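Lysyl-trna-dependent l-ysyl-phosphatidylgycerol synthase (Bacillus licheniformis, PDB 4V36) transfers lysine from lysyl-tRNA to phosphatidylglycerol, a membrane-lipid modification linked to bacterial resistance. Local coordinates at residues Pro195-Lys200 and Ala208-Met213; Phe181-Phe186 and Arg328-Arg333; Leu115-Ile120 and Ala261-Val266; Arg166-Glu171 and Gly204-Phe209. All coordinates share one frame; numbering follows the deposited sequence.

Contact 1. Residues Pro195-Lys200 and Ala208-Met213; sequences PIAVLK and AFMNIM
Pro195-Lys200 and Ala208-Met213 run antiparallel as the two arms of a beta hairpin, with Ile196 opposite Asn211 and Val198 opposite Phe209 in non-hydrogen-bonded pairs and Ala197 opposite Met210 in a hydrogen-bonded one. The hairpin lies near one end of the central mixed sheet of this acetyltransferase-like (GNAT-clan) domain, between strands 149-153 and 220-228. Ala197 and Met210 exchange two short backbone bonds, Ala197 N to Met210 O at 2.6 Å and Met210 N to Ala197 O at 2.7 Å, and Ile212 N adds a third to Pro195 O at 2.8 Å. On the sheet face that carries Ile196, Val198 and Phe209, CG1 of Val198 reaches CB of Phe209 at 4.0 Å, while Ile196 CG2 meets the same methylene; helix 159-173 covers this face. The other face carries Ala197, Leu199, Ala208 and Met210 and packs partly on helix 236-251. Here Ala197 CB touches two longer side chains, Ile212 CD1 at 4.0 Å and Met210 CE at 3.9 Å. Asn211 points its amide away from the hairpin partner, and OD1 accepts a bond from the backbone N of Leu225, a residue of the lysine-amide pocket. The Met210 chain, bent at chi2 (131°) and again at chi3 (-63°), reaches across to strand 196-200 and sets CE 3.3 Å from Ala197 O.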
# COMPACT_ATOMS: atom_id res chain seq x y z
N PRO A 195 -5.09 13.26 -5.51
CA PRO A 195 -5.40 13.35 -6.94
C PRO A 195 -5.84 12.01 -7.51
O PRO A 195 -5.43 10.96 -7.02
CB PRO A 195 -4.07 13.78 -7.56
CG PRO A 195 -3.34 14.47 -6.46
CD PRO A 195 -3.73 13.73 -5.21
N ILE A 196 -6.69 12.04 -8.53
CA ILE A 196 -7.14 10.82 -9.19
C ILE A 196 -6.78 10.85 -10.67
O ILE A 196 -7.18 11.75 -11.40
CB ILE A 196 -8.66 10.62 -9.03
CG1 ILE A 196 -9.01 10.40 -7.56
CG2 ILE A 196 -9.12 9.43 -9.86
CD1 ILE A 196 -10.49 10.18 -7.32
N ALA A 197 -6.02 9.85 -11.10
CA ALA A 197 -5.65 9.72 -12.50
C ALA A 197 -6.63 8.82 -13.23
O ALA A 197 -6.96 7.74 -12.75
CB ALA A 197 -4.23 9.18 -12.63
N VAL A 198 -7.11 9.28 -14.38
CA VAL A 198 -8.08 8.51 -15.16
C VAL A 198 -7.60 8.24 -16.58
O VAL A 198 -6.79 8.99 -17.13
CB VAL A 198 -9.45 9.21 -15.22
CG1 VAL A 198 -10.05 9.34 -13.82
CG2 VAL A 198 -9.31 10.58 -15.87
N LEU A 199 -8.10 7.16 -17.17
CA LEU A 199 -7.85 6.86 -18.57
C LEU A 199 -9.16 6.89 -19.34
O LEU A 199 -10.07 6.11 -19.07
CB LEU A 199 -7.17 5.50 -18.73
CG LEU A 199 -6.70 5.17 -20.14
CD1 LEU A 199 -5.53 6.06 -20.54
CD2 LEU A 199 -6.32 3.70 -20.27
N LYS A 200 -9.26 7.81 -20.30
CA LYS A 200 -10.48 7.97 -21.07
C LYS A 200 -10.32 7.47 -22.50
O LYS A 200 -9.23 7.51 -23.07
CB LYS A 200 -10.91 9.44 -21.10
CG LYS A 200 -11.32 10.00 -19.75
CD LYS A 200 -11.79 11.44 -19.89
CE LYS A 200 -12.25 12.01 -18.56
NZ LYS A 200 -12.71 13.42 -18.70
N ALA A 208 -10.74 3.55 -16.76
CA ALA A 208 -9.81 3.18 -15.69
C ALA A 208 -9.49 4.37 -14.80
O ALA A 208 -9.51 5.51 -15.25
CB ALA A 208 -8.53 2.59 -16.27
N PHE A 209 -9.19 4.11 -13.53
CA PHE A 209 -8.78 5.18 -12.62
C PHE A 209 -7.80 4.70 -11.55
O PHE A 209 -7.80 3.53 -11.18
CB PHE A 209 -10.00 5.82 -11.95
CG PHE A 209 -10.63 4.98 -10.88
CD1 PHE A 209 -11.61 4.05 -11.19
CD2 PHE A 209 -10.26 5.13 -9.55
CE1 PHE A 209 -12.20 3.28 -10.20
CE2 PHE A 209 -10.85 4.37 -8.56
CZ PHE A 209 -11.82 3.44 -8.89
N MET A 210 -6.98 5.63 -11.08
CA MET A 210 -6.03 5.36 -10.00
C MET A 210 -5.94 6.59 -9.09
O MET A 210 -6.05 7.72 -9.57
CB MET A 210 -4.64 5.02 -10.54
CG MET A 210 -4.59 3.83 -11.47
SD MET A 210 -3.69 4.20 -12.98
CE MET A 210 -4.73 5.47 -13.69
N ASN A 211 -5.75 6.37 -7.80
CA ASN A 211 -5.55 7.48 -6.88
C ASN A 211 -4.08 7.65 -6.52
O ASN A 211 -3.43 6.71 -6.05
CB ASN A 211 -6.40 7.29 -5.61
CG ASN A 211 -6.19 5.94 -4.96
OD1 ASN A 211 -5.76 4.98 -5.61
ND2 ASN A 211 -6.50 5.85 -3.67
N ILE A 212 -3.55 8.84 -6.77
CA ILE A 212 -2.13 9.12 -6.58
C ILE A 212 -1.81 9.43 -5.12
O ILE A 212 -2.30 10.42 -4.56
CB ILE A 212 -1.66 10.30 -7.45
CG1 ILE A 212 -2.18 10.14 -8.88
CG2 ILE A 212 -0.15 10.42 -7.43
CD1 ILE A 212 -1.68 8.90 -9.57
N MET A 213 -0.97 8.60 -4.51
CA MET A 213 -0.68 8.71 -3.08
C MET A 213 0.45 9.68 -2.76
O MET A 213 1.48 9.68 -3.44
CB MET A 213 -0.36 7.32 -2.51
CG MET A 213 -1.50 6.32 -2.61
SD MET A 213 -2.94 6.76 -1.60
CE MET A 213 -3.96 7.66 -2.77

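Contact 2. Residues Phe181-Phe186 and Arg328-Arg333; sequences FSLGFF and RLIGRR. With LYN (2,6-diamino-hexanoic acid amide), chain C.
The loop Phe181-Phe186, which has no regular secondary structure, passes the C-terminal end of helix 319-330, and the backbones come nearest at Phe181 and Ile330, with CA atoms 5.3 Å apart. The helix closes in a Schellman motif: Arg333 N bonds to Arg328 O and Arg332 N to Leu329 O, with Arg332 at positive phi. Leu329 sets its CD2 methyl over the centre of the Phe181 ring, a CH-pi contact 3.5 Å from the centroid and 5° off the ring normal. Beside it, Ile330 spreads its branches over the next two loop residues: CD1 lies 3.3 Å from Ser182 OG, and CG2 meets Leu183 CD1 at 3.7 Å. Farther along, the Arg332 chain, bent at chi2 (-123°), carries its guanidinium over one face of the Phe185 ring. NH1 sits toward the rim, 3.9 Å from Phe185 CZ, and the two planes are 44° apart in this cation-pi contact. Gly184 gives its carbonyl O to NT of the bound lysine amide at 2.8 Å. Between these segments the side chains meet by apolar and cation-pi packing alone, supplemented by a backbone bond of Ile330 with Gly180; the loop turns one carbonyl, that of Gly184, to the ligand, consistent with a part in shaping the pocket.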
# COMPACT_ATOMS: atom_id res chain seq x y z
N PHE A 181 -7.59 -2.33 5.83
CA PHE A 181 -6.40 -2.23 6.67
C PHE A 181 -5.17 -1.77 5.89
O PHE A 181 -4.84 -0.59 5.89
CB PHE A 181 -6.11 -3.57 7.36
CG PHE A 181 -4.97 -3.51 8.34
CD1 PHE A 181 -5.08 -2.77 9.50
CD2 PHE A 181 -3.80 -4.20 8.09
CE1 PHE A 181 -4.03 -2.71 10.40
CE2 PHE A 181 -2.74 -4.14 8.99
CZ PHE A 181 -2.86 -3.40 10.15
N SER A 182 -4.51 -2.71 5.22
CA SER A 182 -3.29 -2.40 4.48
C SER A 182 -3.57 -2.13 3.01
O SER A 182 -2.67 -1.77 2.25
CB SER A 182 -2.29 -3.55 4.60
OG SER A 182 -2.82 -4.74 4.05
N LEU A 183 -4.83 -2.30 2.61
CA LEU A 183 -5.24 -2.01 1.24
C LEU A 183 -6.34 -0.96 1.24
O LEU A 183 -7.09 -0.84 2.21
CB LEU A 183 -5.73 -3.29 0.54
CG LEU A 183 -4.72 -4.42 0.38
CD1 LEU A 183 -5.38 -5.66 -0.22
CD2 LEU A 183 -3.54 -3.98 -0.47
N GLY A 184 -6.44 -0.21 0.16
CA GLY A 184 -7.47 0.80 0.04
C GLY A 184 -8.76 0.25 -0.54
O GLY A 184 -8.77 -0.82 -1.14
N PHE A 185 -9.84 0.99 -0.35
CA PHE A 185 -11.12 0.63 -0.93
C PHE A 185 -11.85 1.89 -1.39
O PHE A 185 -11.40 3.01 -1.12
CB PHE A 185 -11.98 -0.17 0.05
CG PHE A 185 -12.08 0.45 1.42
CD1 PHE A 185 -13.04 1.40 1.70
CD2 PHE A 185 -11.22 0.05 2.44
CE1 PHE A 185 -13.14 1.96 2.96
CE2 PHE A 185 -11.31 0.61 3.70
CZ PHE A 185 -12.27 1.57 3.96
N PHE A 186 -12.97 1.71 -2.08
CA PHE A 186 -13.72 2.83 -2.62
C PHE A 186 -14.52 3.55 -1.54
O PHE A 186 -15.67 3.20 -1.28
CB PHE A 186 -14.64 2.36 -3.74
CG PHE A 186 -15.10 3.46 -4.66
CD1 PHE A 186 -16.15 4.29 -4.30
CD2 PHE A 186 -14.47 3.67 -5.88
CE1 PHE A 186 -16.57 5.31 -5.14
CE2 PHE A 186 -14.89 4.68 -6.72
CZ PHE A 186 -15.93 5.50 -6.36
N ARG A 328 -6.96 -12.11 7.50
CA ARG A 328 -8.39 -11.90 7.73
C ARG A 328 -8.69 -10.44 8.05
O ARG A 328 -9.76 -9.94 7.72
CB ARG A 328 -8.88 -12.80 8.87
CG ARG A 328 -9.02 -14.26 8.48
CD ARG A 328 -9.48 -15.12 9.65
NE ARG A 328 -10.80 -14.73 10.14
CZ ARG A 328 -11.95 -15.22 9.68
NH1 ARG A 328 -11.94 -16.12 8.70
NH2 ARG A 328 -13.10 -14.82 10.20
N LEU A 329 -7.73 -9.77 8.68
CA LEU A 329 -7.87 -8.35 8.99
C LEU A 329 -7.93 -7.53 7.70
O LEU A 329 -8.71 -6.58 7.59
CB LEU A 329 -6.71 -7.87 9.86
CG LEU A 329 -6.66 -6.37 10.17
CD1 LEU A 329 -7.92 -5.92 10.89
CD2 LEU A 329 -5.42 -6.04 10.98
N ILE A 330 -7.11 -7.91 6.73
CA ILE A 330 -7.13 -7.29 5.41
C ILE A 330 -8.46 -7.61 4.73
O ILE A 330 -8.98 -6.81 3.94
CB ILE A 330 -5.95 -7.77 4.55
CG1 ILE A 330 -4.62 -7.41 5.23
CG2 ILE A 330 -6.00 -7.16 3.16
CD1 ILE A 330 -3.40 -7.94 4.52
N GLY A 331 -9.03 -8.77 5.05
CA GLY A 331 -10.33 -9.15 4.55
C GLY A 331 -11.47 -8.55 5.36
O GLY A 331 -12.63 -8.93 5.19
N ARG A 332 -11.13 -7.62 6.25
CA ARG A 332 -12.09 -6.86 7.05
C ARG A 332 -12.85 -7.73 8.05
O ARG A 332 -14.04 -7.53 8.28
CB ARG A 332 -13.08 -6.11 6.15
CG ARG A 332 -12.40 -5.26 5.09
CD ARG A 332 -12.82 -3.80 5.18
NE ARG A 332 -14.16 -3.56 4.66
CZ ARG A 332 -14.82 -2.42 4.79
NH1 ARG A 332 -14.27 -1.40 5.44
NH2 ARG A 332 -16.04 -2.29 4.29
N ARG A 333 -12.16 -8.69 8.65
CA ARG A 333 -12.73 -9.50 9.73
C ARG A 333 -11.77 -9.58 10.91
O ARG A 333 -10.59 -9.92 10.75
CB ARG A 333 -13.08 -10.90 9.24
CG ARG A 333 -14.26 -10.94 8.27
CD ARG A 333 -14.73 -12.36 8.03
NE ARG A 333 -15.93 -12.40 7.20
CZ ARG A 333 -17.17 -12.30 7.67
NH1 ARG A 333 -17.38 -12.16 8.97
NH2 ARG A 333 -18.20 -12.35 6.84
N LYN C . -7.35 -1.75 -6.32
CA LYN C . -7.69 -2.10 -4.95
CB LYN C . -8.16 -3.55 -4.90
CG LYN C . -8.47 -4.00 -3.47
CD LYN C . -9.56 -5.07 -3.46
CE LYN C . -9.13 -6.32 -4.22
NZ LYN C . -10.23 -7.32 -4.22
C LYN C . -6.50 -1.90 -4.05
O LYN C . -5.40 -2.27 -4.43
NT LYN C . -6.68 -1.32 -2.87

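Contact 3. Residues Leu115-Ile120 and Ala261-Val266; sequences LGEEAI and APLSNV
Glu117 and Ala261 form an antiparallel hydrogen-bonded pair where strand 111-122 meets the end of strand 255-261, next to a classic beta bulge in which Leu115 and Gly116 both face Lys309 of the adjoining strand. Both backbone bonds of the pair are made: Glu117 N donates to Ala261 O at 2.9 Å, and Ala261 N donates to Glu117 O at a short 2.5 Å. Beyond the pair, residues 262-266 leave the sheet, and water takes over. One water accepts from Leu263 N at 3.2 Å and gives only a weak bond to Leu115 O, which also receives Tyr290 OH. A second water donates to Glu117 OE1 at 2.7 Å and accepts from Ser264 N, bridging carboxylate and loop. The same OE1 forms a salt bridge with Arg296, whose NH1 also reaches Pro262 O; OE2 pairs with Lys114 and binds a Tris molecule, probably from the crystallisation liquor. Two cationic partners would be expected to keep Glu117 ionised. Leu263 crosses the Glu117 side chain at about a right angle, its CD2 lying 3.7 Å from Glu117 CG and 3.6 Å from the CA of Gly116.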
# COMPACT_ATOMS: atom_id res chain seq x y z
N LEU A 115 8.00 -10.43 4.29
CA LEU A 115 6.70 -10.62 3.67
C LEU A 115 6.77 -10.54 2.14
O LEU A 115 6.01 -11.19 1.44
CB LEU A 115 5.71 -9.56 4.19
CG LEU A 115 5.48 -9.54 5.70
CD1 LEU A 115 4.91 -8.20 6.12
CD2 LEU A 115 4.55 -10.67 6.10
N GLY A 116 7.70 -9.73 1.65
CA GLY A 116 7.84 -9.50 0.23
C GLY A 116 8.69 -8.27 -0.02
O GLY A 116 9.32 -7.75 0.90
N GLU A 117 8.71 -7.80 -1.26
CA GLU A 117 9.49 -6.63 -1.62
C GLU A 117 8.68 -5.65 -2.47
O GLU A 117 7.90 -6.06 -3.33
CB GLU A 117 10.76 -7.04 -2.37
CG GLU A 117 11.79 -7.75 -1.51
CD GLU A 117 12.94 -8.32 -2.31
OE1 GLU A 117 12.69 -9.05 -3.29
OE2 GLU A 117 14.11 -8.05 -1.96
N GLU A 118 8.86 -4.36 -2.20
CA GLU A 118 8.20 -3.32 -2.98
C GLU A 118 9.02 -2.99 -4.22
O GLU A 118 10.23 -2.78 -4.14
CB GLU A 118 7.99 -2.06 -2.14
CG GLU A 118 6.91 -2.19 -1.08
CD GLU A 118 6.70 -0.90 -0.31
OE1 GLU A 118 7.60 -0.03 -0.35
OE2 GLU A 118 5.64 -0.76 0.33
N ALA A 119 8.35 -2.93 -5.37
CA ALA A 119 9.01 -2.59 -6.62
C ALA A 119 9.14 -1.08 -6.77
O ALA A 119 8.15 -0.38 -6.95
CB ALA A 119 8.26 -3.18 -7.80
N ILE A 120 10.37 -0.58 -6.69
CA ILE A 120 10.64 0.84 -6.82
C ILE A 120 11.28 1.15 -8.17
O ILE A 120 12.43 0.79 -8.41
CB ILE A 120 11.55 1.36 -5.70
CG1 ILE A 120 11.05 0.87 -4.34
CG2 ILE A 120 11.64 2.88 -5.74
CD1 ILE A 120 9.63 1.29 -4.02
N ALA A 261 5.60 -7.02 -3.86
CA ALA A 261 5.54 -8.22 -4.68
C ALA A 261 6.06 -9.40 -3.86
O ALA A 261 6.85 -9.21 -2.94
CB ALA A 261 6.36 -8.04 -5.95
N PRO A 262 5.61 -10.62 -4.19
CA PRO A 262 6.11 -11.80 -3.47
C PRO A 262 7.61 -12.00 -3.68
O PRO A 262 8.15 -11.60 -4.71
CB PRO A 262 5.31 -12.96 -4.07
CG PRO A 262 4.87 -12.46 -5.41
CD PRO A 262 4.62 -10.99 -5.22
N LEU A 263 8.27 -12.61 -2.70
CA LEU A 263 9.69 -12.89 -2.80
C LEU A 263 9.97 -13.93 -3.88
O LEU A 263 9.10 -14.72 -4.23
CB LEU A 263 10.24 -13.38 -1.46
CG LEU A 263 10.13 -12.43 -0.27
CD1 LEU A 263 10.59 -13.13 1.00
CD2 LEU A 263 10.94 -11.18 -0.51
N SER A 264 11.18 -13.91 -4.42
CA SER A 264 11.61 -14.96 -5.34
C SER A 264 11.97 -16.21 -4.55
O SER A 264 11.90 -16.21 -3.32
CB SER A 264 12.79 -14.49 -6.19
OG SER A 264 13.87 -14.07 -5.37
N ASN A 265 12.38 -17.27 -5.25
CA ASN A 265 12.74 -18.51 -4.58
C ASN A 265 14.14 -18.46 -3.97
O ASN A 265 14.73 -19.50 -3.67
CB ASN A 265 12.66 -19.68 -5.56
CG ASN A 265 13.60 -19.52 -6.74
OD1 ASN A 265 14.78 -19.85 -6.66
ND2 ASN A 265 13.07 -19.02 -7.85
N VAL A 266 14.65 -17.24 -3.78
CA VAL A 266 15.97 -17.00 -3.20
C VAL A 266 17.06 -17.72 -4.01
O VAL A 266 17.78 -17.08 -4.78
CB VAL A 266 16.04 -17.45 -1.73
CG1 VAL A 266 17.37 -17.07 -1.12
CG2 VAL A 266 14.90 -16.82 -0.94
O HOH W 1 6.70 -14.07 -0.34
O HOH W 2 13.33 -11.66 -3.44

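Contact 4. Residues Arg166-Glu171 and Gly204-Phe209; sequences RQVSDE and GEIVAF
Val168 holds CG1 anti to its backbone N (chi1 172°) and CG2 beside that nitrogen, a setting that directs the two methyls at different parts of the strand: CG1 at the ring of Phe209 and CG2 at the backbone of Ile206. The Phe209 ring, with CG between its own N and carbonyl carbon (chi1 74°), stands up from the sheet to meet the helix. The segment 166-171 of helix 159-173 lies across strand 206-209, the two axes 72° apart and 8.3 Å at their closest, in the helix-on-sheet layering of an alpha/beta domain. CG1 of Val168 touches the ring at its edge, 3.8 Å from Phe209 CD1. One residue on, Ser169 brings its backbone N to the same edge in the ring plane, 4.0 Å from CE1 of Phe209, and its CB lies equally far from Phe209 CZ. On the other branch, CG2 of Val168 comes within 3.4 Å of Ile206 O and more loosely meets the CG2 methyl of Ile206. Val207 and Ala208 form a classic beta bulge opposite Leu199, and they turn their side chains away from the helix. The hydroxyl of Ser169 bonds to NH1 of Arg227, a residue of the lysine-amide pocket, and Phe186 packs nearby on Ser169. No hydrogen bond crosses between helix and strand; the contact rests on apolar and ring-edge packing, while the Ser169 hydroxyl is spent on Arg227, so Ser169 probably acts as a second-shell residue that helps to position this pocket arginine.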
# COMPACT_ATOMS: atom_id res chain seq x y z
N ARG A 166 -17.25 4.89 -9.66
CA ARG A 166 -17.89 3.77 -8.97
C ARG A 166 -18.32 2.69 -9.95
O ARG A 166 -18.17 1.50 -9.68
CB ARG A 166 -19.09 4.26 -8.16
CG ARG A 166 -19.81 3.14 -7.42
CD ARG A 166 -20.96 3.67 -6.57
NE ARG A 166 -20.50 4.55 -5.50
CZ ARG A 166 -20.03 4.13 -4.34
NH1 ARG A 166 -19.93 2.83 -4.09
NH2 ARG A 166 -19.64 5.00 -3.42
N GLN A 167 -18.85 3.12 -11.10
CA GLN A 167 -19.26 2.19 -12.15
C GLN A 167 -18.07 1.37 -12.63
O GLN A 167 -18.19 0.16 -12.86
CB GLN A 167 -19.90 2.95 -13.32
CG GLN A 167 -21.22 3.61 -12.97
CD GLN A 167 -21.74 4.49 -14.09
OE1 GLN A 167 -21.10 4.63 -15.13
NE2 GLN A 167 -22.90 5.10 -13.88
N VAL A 168 -16.93 2.03 -12.79
CA VAL A 168 -15.70 1.35 -13.16
C VAL A 168 -15.23 0.42 -12.04
O VAL A 168 -14.83 -0.72 -12.29
CB VAL A 168 -14.58 2.36 -13.49
CG1 VAL A 168 -13.25 1.65 -13.68
CG2 VAL A 168 -14.94 3.17 -14.73
N SER A 169 -15.31 0.91 -10.81
CA SER A 169 -14.89 0.14 -9.65
C SER A 169 -15.76 -1.10 -9.44
O SER A 169 -15.25 -2.20 -9.27
CB SER A 169 -14.92 1.01 -8.39
OG SER A 169 -14.61 0.25 -7.23
N ASP A 170 -17.08 -0.91 -9.45
CA ASP A 170 -18.03 -2.01 -9.27
C ASP A 170 -17.84 -3.09 -10.33
O ASP A 170 -17.91 -4.29 -10.03
CB ASP A 170 -19.47 -1.50 -9.30
CG ASP A 170 -19.85 -0.74 -8.05
OD1 ASP A 170 -19.14 -0.88 -7.03
OD2 ASP A 170 -20.86 -0.01 -8.08
N GLU A 171 -17.61 -2.67 -11.56
CA GLU A 171 -17.42 -3.60 -12.67
C GLU A 171 -16.11 -4.37 -12.49
O GLU A 171 -16.02 -5.56 -12.81
CB GLU A 171 -17.43 -2.85 -14.00
CG GLU A 171 -17.55 -3.74 -15.22
CD GLU A 171 -17.86 -2.95 -16.48
OE1 GLU A 171 -17.84 -1.70 -16.42
OE2 GLU A 171 -18.12 -3.57 -17.53
N GLY A 204 -14.48 9.91 -24.61
CA GLY A 204 -14.37 10.59 -23.34
C GLY A 204 -14.89 9.76 -22.19
O GLY A 204 -15.16 10.29 -21.10
N GLU A 205 -15.04 8.46 -22.41
CA GLU A 205 -15.54 7.56 -21.38
C GLU A 205 -14.41 7.03 -20.51
O GLU A 205 -13.45 6.44 -21.01
CB GLU A 205 -16.31 6.40 -22.00
CG GLU A 205 -16.92 5.46 -20.98
CD GLU A 205 -17.58 4.25 -21.61
OE1 GLU A 205 -17.42 4.06 -22.84
OE2 GLU A 205 -18.26 3.49 -20.89
N ILE A 206 -14.54 7.24 -19.20
CA ILE A 206 -13.55 6.75 -18.24
C ILE A 206 -13.58 5.23 -18.17
O ILE A 206 -14.60 4.63 -17.81
CB ILE A 206 -13.80 7.33 -16.84
CG1 ILE A 206 -13.77 8.86 -16.87
CG2 ILE A 206 -12.79 6.79 -15.85
CD1 ILE A 206 -14.05 9.51 -15.54
N VAL A 207 -12.46 4.60 -18.52
CA VAL A 207 -12.38 3.14 -18.51
C VAL A 207 -11.44 2.63 -17.42
O VAL A 207 -11.36 1.43 -17.18
CB VAL A 207 -11.90 2.59 -19.87
CG1 VAL A 207 -12.82 3.08 -20.98
CG2 VAL A 207 -10.46 3.00 -20.13
N ALA A 208 -10.74 3.55 -16.76
CA ALA A 208 -9.81 3.18 -15.69
C ALA A 208 -9.49 4.37 -14.80
O ALA A 208 -9.51 5.51 -15.25
CB ALA A 208 -8.53 2.59 -16.27
N PHE A 209 -9.19 4.11 -13.53
CA PHE A 209 -8.78 5.18 -12.62
C PHE A 209 -7.80 4.70 -11.55
O PHE A 209 -7.80 3.53 -11.18
CB PHE A 209 -10.00 5.82 -11.95
CG PHE A 209 -10.63 4.98 -10.88
CD1 PHE A 209 -11.61 4.05 -11.19
CD2 PHE A 209 -10.26 5.13 -9.55
CE1 PHE A 209 -12.20 3.28 -10.20
CE2 PHE A 209 -10.85 4.37 -8.56
CZ PHE A 209 -11.82 3.44 -8.89

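How the contacts relate
Contacts 1 and 4 adjoin, their centres 10 Å apart; they share Ala208 and Phe209 of strand 206-213, with the hairpin partner in the sheet in contact 1 and helix 159-173 packed on it in contact 4. Contact 2 closes a long loop of chain around contact 1 and meets both through Phe186, whose CE2 lies 4.0 Å from Phe209 CZ. Contact 3 touches none of the others, its nearest atoms about 8 Å from contact 2, 10 Å from contact 1 and 17 Å from contact 4, yet strand 111-122 belongs to the same mixed sheet. Along the chain, contacts 1 and 4 are nested inside contact 3, whereas contact 2 alternates with contacts 3 and 4. Contacts 1, 2 and 4 probably help to frame the lysine-amide pocket, which contact 2 enters directly through Gly184.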